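Local coordinates for protein 2-hydroxyhepta-2,4-diene-1, 7-dioateisomerase (Mycobacterium abscessus, PDB 3R6O) that probably acts as a metal-dependent 2-hydroxyhepta-2,4-diene-1,7-dioate isomerase of the fumarylacetoacetate hydrolase (FAH) family, at residues Y184-D189 / G312-P317; P149-A154 / K214-F219. One frame throughout, in Å; residues are numbered along the deposited sequence.

Interaction 1 (Y184-D189 / G312-P317); sequences YMLAND and GKMRLP
Leu186 and Met314 meet between strands 184-188 and 312-317, which run in the same general direction at 24° to each other, with axes 8.3 Å apart at their closest. That spacing is too wide for backbone pairing, and the strands belong to different sheets that face each other through their side chains. Leu186 holds CG anti to its own N (chi1 -159°), which carries its CD2 to 3.7 Å from the carbonyl O of Gly312. Leu186 CD2 also lies 4.2 Å from Met314 CG, so one branch of the leucine touches both backbone and side chain opposite. Face-to-face packing of β-sheets in this way fits the β-rich core of the FAH fold, and Ala306 of strand 303-308 touches both Leu186 and Met314. Beyond CG the methionine chain is extended, reaching across to the other backbone. Met314 CE stops 3.5 Å from Leu186 O, a van der Waals approach. The same Met314 CE is 3.8 Å from Ala187 CA. Ala187 turns its CB away from 312-317; its side chain lies about 5 Å from that of Glu160, which, with Asp189, binds the magnesium ion in this chain.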
# COMPACT_ATOMS: atom_id res chain seq x y z
N TYR A 184 -2.31 -7.96 -17.86
CA TYR A 184 -3.11 -6.74 -17.86
C TYR A 184 -4.52 -7.02 -17.34
O TYR A 184 -5.07 -8.11 -17.53
CB TYR A 184 -3.26 -6.19 -19.27
CG TYR A 184 -2.04 -6.03 -20.14
CD1 TYR A 184 -1.44 -4.79 -20.31
CD2 TYR A 184 -1.57 -7.09 -20.89
CE1 TYR A 184 -0.36 -4.63 -21.16
CE2 TYR A 184 -0.49 -6.94 -21.75
CZ TYR A 184 0.11 -5.71 -21.89
OH TYR A 184 1.17 -5.58 -22.76
N MET A 185 -5.13 -6.02 -16.72
CA MET A 185 -6.53 -6.13 -16.23
C MET A 185 -7.23 -4.80 -16.45
O MET A 185 -6.60 -3.73 -16.37
CB MET A 185 -6.60 -6.32 -14.72
CG MET A 185 -5.81 -7.40 -14.15
SD MET A 185 -6.42 -7.64 -12.50
CE MET A 185 -5.60 -6.36 -11.57
N LEU A 186 -8.54 -4.87 -16.66
CA LEU A 186 -9.36 -3.67 -16.65
C LEU A 186 -9.48 -3.24 -15.19
O LEU A 186 -9.46 -4.08 -14.28
CB LEU A 186 -10.74 -3.98 -17.25
CG LEU A 186 -11.61 -2.85 -17.79
CD1 LEU A 186 -10.82 -1.97 -18.74
CD2 LEU A 186 -12.90 -3.44 -18.49
N ALA A 187 -9.54 -1.94 -14.94
CA ALA A 187 -9.65 -1.45 -13.58
C ALA A 187 -10.44 -0.14 -13.53
O ALA A 187 -10.67 0.49 -14.56
CB ALA A 187 -8.27 -1.30 -12.91
N ASN A 188 -10.82 0.27 -12.32
CA ASN A 188 -11.36 1.66 -12.09
C ASN A 188 -10.70 2.34 -10.89
O ASN A 188 -10.65 1.76 -9.81
CB ASN A 188 -12.87 1.61 -11.91
CG ASN A 188 -13.55 2.94 -12.30
OD1 ASN A 188 -13.35 3.95 -11.65
ND2 ASN A 188 -14.27 2.94 -13.42
N ASP A 189 -10.16 3.55 -11.05
CA ASP A 189 -9.66 4.28 -9.89
C ASP A 189 -10.81 5.16 -9.36
O ASP A 189 -10.87 6.34 -9.65
CB ASP A 189 -8.44 5.14 -10.28
CG ASP A 189 -7.84 5.84 -9.10
OD1 ASP A 189 -8.31 5.62 -7.97
OD2 ASP A 189 -6.91 6.65 -9.27
N GLY A 312 -12.32 -7.85 -21.34
CA GLY A 312 -13.63 -8.25 -20.83
C GLY A 312 -14.45 -7.07 -20.36
O GLY A 312 -14.22 -5.95 -20.80
N LYS A 313 -15.44 -7.32 -19.53
CA LYS A 313 -16.42 -6.28 -19.18
C LYS A 313 -16.70 -6.28 -17.69
O LYS A 313 -16.63 -7.31 -17.02
CB LYS A 313 -17.73 -6.47 -19.98
N MET A 314 -17.02 -5.10 -17.19
CA MET A 314 -17.42 -4.94 -15.83
C MET A 314 -18.85 -4.44 -15.84
O MET A 314 -19.27 -3.73 -16.77
CB MET A 314 -16.57 -3.87 -15.14
CG MET A 314 -15.12 -4.20 -14.95
SD MET A 314 -14.37 -2.82 -14.03
CE MET A 314 -12.84 -3.57 -13.54
N ARG A 315 -19.57 -4.80 -14.80
CA ARG A 315 -20.90 -4.21 -14.50
C ARG A 315 -21.00 -3.97 -13.00
O ARG A 315 -21.20 -4.93 -12.20
CB ARG A 315 -22.00 -5.15 -14.94
CG ARG A 315 -23.35 -4.58 -14.67
CD ARG A 315 -24.45 -5.39 -15.34
NE ARG A 315 -25.74 -4.74 -15.12
CZ ARG A 315 -26.39 -4.73 -13.96
NH1 ARG A 315 -25.89 -5.35 -12.90
NH2 ARG A 315 -27.56 -4.10 -13.84
N LEU A 316 -20.90 -2.71 -12.62
CA LEU A 316 -20.79 -2.33 -11.25
C LEU A 316 -21.98 -1.47 -10.81
O LEU A 316 -22.10 -0.29 -11.22
CB LEU A 316 -19.49 -1.54 -11.06
CG LEU A 316 -18.18 -2.01 -11.68
CD1 LEU A 316 -17.11 -0.91 -11.44
CD2 LEU A 316 -17.75 -3.37 -11.12
N PRO A 317 -22.89 -2.05 -10.01
CA PRO A 317 -24.00 -1.25 -9.49
C PRO A 317 -23.52 -0.31 -8.39
O PRO A 317 -22.62 -0.69 -7.64
CB PRO A 317 -24.99 -2.29 -8.98
CG PRO A 317 -24.18 -3.54 -8.72
CD PRO A 317 -22.94 -3.47 -9.59

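Interaction 2 (P149-A154 / K214-F219); sequences PRTSHA and KGYPTF
Pro149 packs against two aromatic rings at once, Tyr216 and Phe219, with a different part of its ring for each. Pro149 CG lies over one face of the Tyr216 ring, 3.6 Å from the ring centroid and 15° off the normal, a CH-pi contact. Pro149 CB reaches the rim of the same ring, 3.4 Å from Tyr216 CE1. On the other side of CG, Pro149 CD approaches Phe219 at its edge, near the plane, with 3.7 Å between Pro149 CD and Phe219 CZ. The two aromatic side chains are in contact themselves: CB of Tyr216 sits over the centre of the Phe219 ring, 3.5 Å above its plane. Both carry CG beside the backbone N and anti to the carbonyl carbon, and they come from the two ends of one type II β-turn, closed by the bond from Phe219 N to Tyr216 O. Pro149 likewise begins a type I β-turn ending at Ser152, so the contact joins two tight turns in loops outside the regular strands. Ser152 OG then accepts from Ala154 N in an ST turn and also bonds to Asp194 of helix 193-196. At the far end of the tyrosine, Tyr216 OH donates a weak hydrogen bond to Thr151 OG1, 2.6 Å away. Thr151 places that oxygen between its N and carbonyl carbon (chi1 56°), within reach of the phenol. Thr218 OG1 donates to a lone pair of Pro217 O, in the carbonyl plane and 2.6 Å away, and also bonds to Ile147 N. Around this interface, Phe219 leans on Ile190 and Ala192 of strand 181-192, while Arg171 and Thr271 of the second subunit pack on Pro149 and Tyr216, respectively.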
# COMPACT_ATOMS: atom_id res chain seq x y z
N PRO A 149 -19.41 6.09 0.20
CA PRO A 149 -19.49 6.21 1.63
C PRO A 149 -20.40 7.35 2.04
O PRO A 149 -20.63 8.28 1.26
CB PRO A 149 -18.05 6.49 2.04
CG PRO A 149 -17.41 7.09 0.83
CD PRO A 149 -18.11 6.54 -0.33
N ARG A 150 -20.92 7.25 3.27
CA ARG A 150 -21.67 8.30 3.95
C ARG A 150 -21.00 9.67 3.85
O ARG A 150 -21.68 10.66 3.73
CB ARG A 150 -21.83 7.99 5.46
CG ARG A 150 -21.92 6.53 5.79
CD ARG A 150 -22.62 6.26 7.11
NE ARG A 150 -21.67 6.52 8.19
CZ ARG A 150 -20.69 5.69 8.55
NH1 ARG A 150 -20.50 4.53 7.93
NH2 ARG A 150 -19.87 6.04 9.54
N THR A 151 -19.68 9.70 3.89
CA THR A 151 -18.92 10.96 3.88
C THR A 151 -18.66 11.61 2.48
O THR A 151 -17.86 12.55 2.38
CB THR A 151 -17.58 10.76 4.59
OG1 THR A 151 -16.87 9.69 3.97
CG2 THR A 151 -17.80 10.38 6.05
N SER A 152 -19.28 11.12 1.40
CA SER A 152 -19.01 11.65 0.08
C SER A 152 -20.26 11.88 -0.72
O SER A 152 -21.14 11.02 -0.80
CB SER A 152 -18.05 10.75 -0.72
OG SER A 152 -17.86 11.30 -2.02
N HIS A 153 -20.30 13.05 -1.33
CA HIS A 153 -21.36 13.45 -2.25
C HIS A 153 -20.75 13.77 -3.63
O HIS A 153 -21.35 14.46 -4.45
CB HIS A 153 -22.05 14.70 -1.69
CG HIS A 153 -22.88 14.45 -0.47
ND1 HIS A 153 -22.34 14.20 0.77
CD2 HIS A 153 -24.22 14.47 -0.30
CE1 HIS A 153 -23.31 14.04 1.65
NE2 HIS A 153 -24.46 14.21 1.03
N ALA A 154 -19.55 13.25 -3.90
CA ALA A 154 -18.88 13.53 -5.17
C ALA A 154 -18.01 12.36 -5.56
O ALA A 154 -16.80 12.49 -5.65
CB ALA A 154 -18.04 14.81 -5.06
N LYS A 214 -9.20 7.82 -2.36
CA LYS A 214 -9.07 6.73 -3.29
C LYS A 214 -9.09 5.37 -2.62
O LYS A 214 -8.92 4.35 -3.30
CB LYS A 214 -7.77 6.91 -4.06
CG LYS A 214 -7.84 7.96 -5.16
CD LYS A 214 -6.50 8.16 -5.85
CE LYS A 214 -6.55 9.29 -6.90
NZ LYS A 214 -7.57 9.02 -7.97
N GLY A 215 -9.21 5.35 -1.30
CA GLY A 215 -8.87 4.14 -0.53
C GLY A 215 -9.98 3.31 0.12
O GLY A 215 -9.69 2.29 0.78
N TYR A 216 -11.22 3.74 -0.00
CA TYR A 216 -12.34 3.04 0.65
C TYR A 216 -12.53 1.63 0.05
O TYR A 216 -12.24 1.47 -1.14
CB TYR A 216 -13.61 3.80 0.41
CG TYR A 216 -13.83 5.05 1.24
CD1 TYR A 216 -14.59 5.00 2.40
CD2 TYR A 216 -13.32 6.28 0.85
CE1 TYR A 216 -14.87 6.12 3.12
CE2 TYR A 216 -13.61 7.46 1.61
CZ TYR A 216 -14.38 7.34 2.73
OH TYR A 216 -14.70 8.41 3.51
N PRO A 217 -13.14 0.69 0.80
CA PRO A 217 -13.56 -0.56 0.15
C PRO A 217 -14.43 -0.31 -1.08
O PRO A 217 -15.25 0.59 -1.07
CB PRO A 217 -14.39 -1.24 1.23
CG PRO A 217 -13.84 -0.70 2.54
CD PRO A 217 -13.62 0.75 2.19
N THR A 218 -14.23 -1.14 -2.09
CA THR A 218 -14.93 -1.10 -3.38
C THR A 218 -14.38 -0.07 -4.36
O THR A 218 -14.85 -0.03 -5.52
CB THR A 218 -16.47 -0.96 -3.30
OG1 THR A 218 -16.88 0.40 -3.07
CG2 THR A 218 -17.08 -1.86 -2.24
N PHE A 219 -13.42 0.77 -3.92
CA PHE A 219 -12.88 1.83 -4.78
C PHE A 219 -11.84 1.38 -5.84
O PHE A 219 -11.38 2.20 -6.64
CB PHE A 219 -12.30 2.98 -3.94
CG PHE A 219 -13.32 3.94 -3.39
CD1 PHE A 219 -14.63 3.57 -3.16
CD2 PHE A 219 -12.94 5.24 -3.09
CE1 PHE A 219 -15.55 4.49 -2.66
CE2 PHE A 219 -13.85 6.15 -2.57
CZ PHE A 219 -15.14 5.78 -2.35

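From the N terminus, the chain first passes 149-154, the loop between strands 146-148 and 155-165, and then strand 181-192, which contains 184-189. Interaction 2 closes its loop of 59 intervening residues at 214-219, after helix 210-214. Interaction 1 closes later, at 312-317, spanning 122 residues. Because 184-189 falls inside the first loop and 312-317 beyond it, the two cross. Interaction 1 joins the nine-stranded sheet to the five-stranded one, whereas interaction 2 ties the loop before strand 155-165 to the one after helix 210-214, beside the second subunit. Their centres lie about 17 Å apart, yet a salt bridge from Lys214 NZ to OD2 of the magnesium-site residue Asp189 connects them directly.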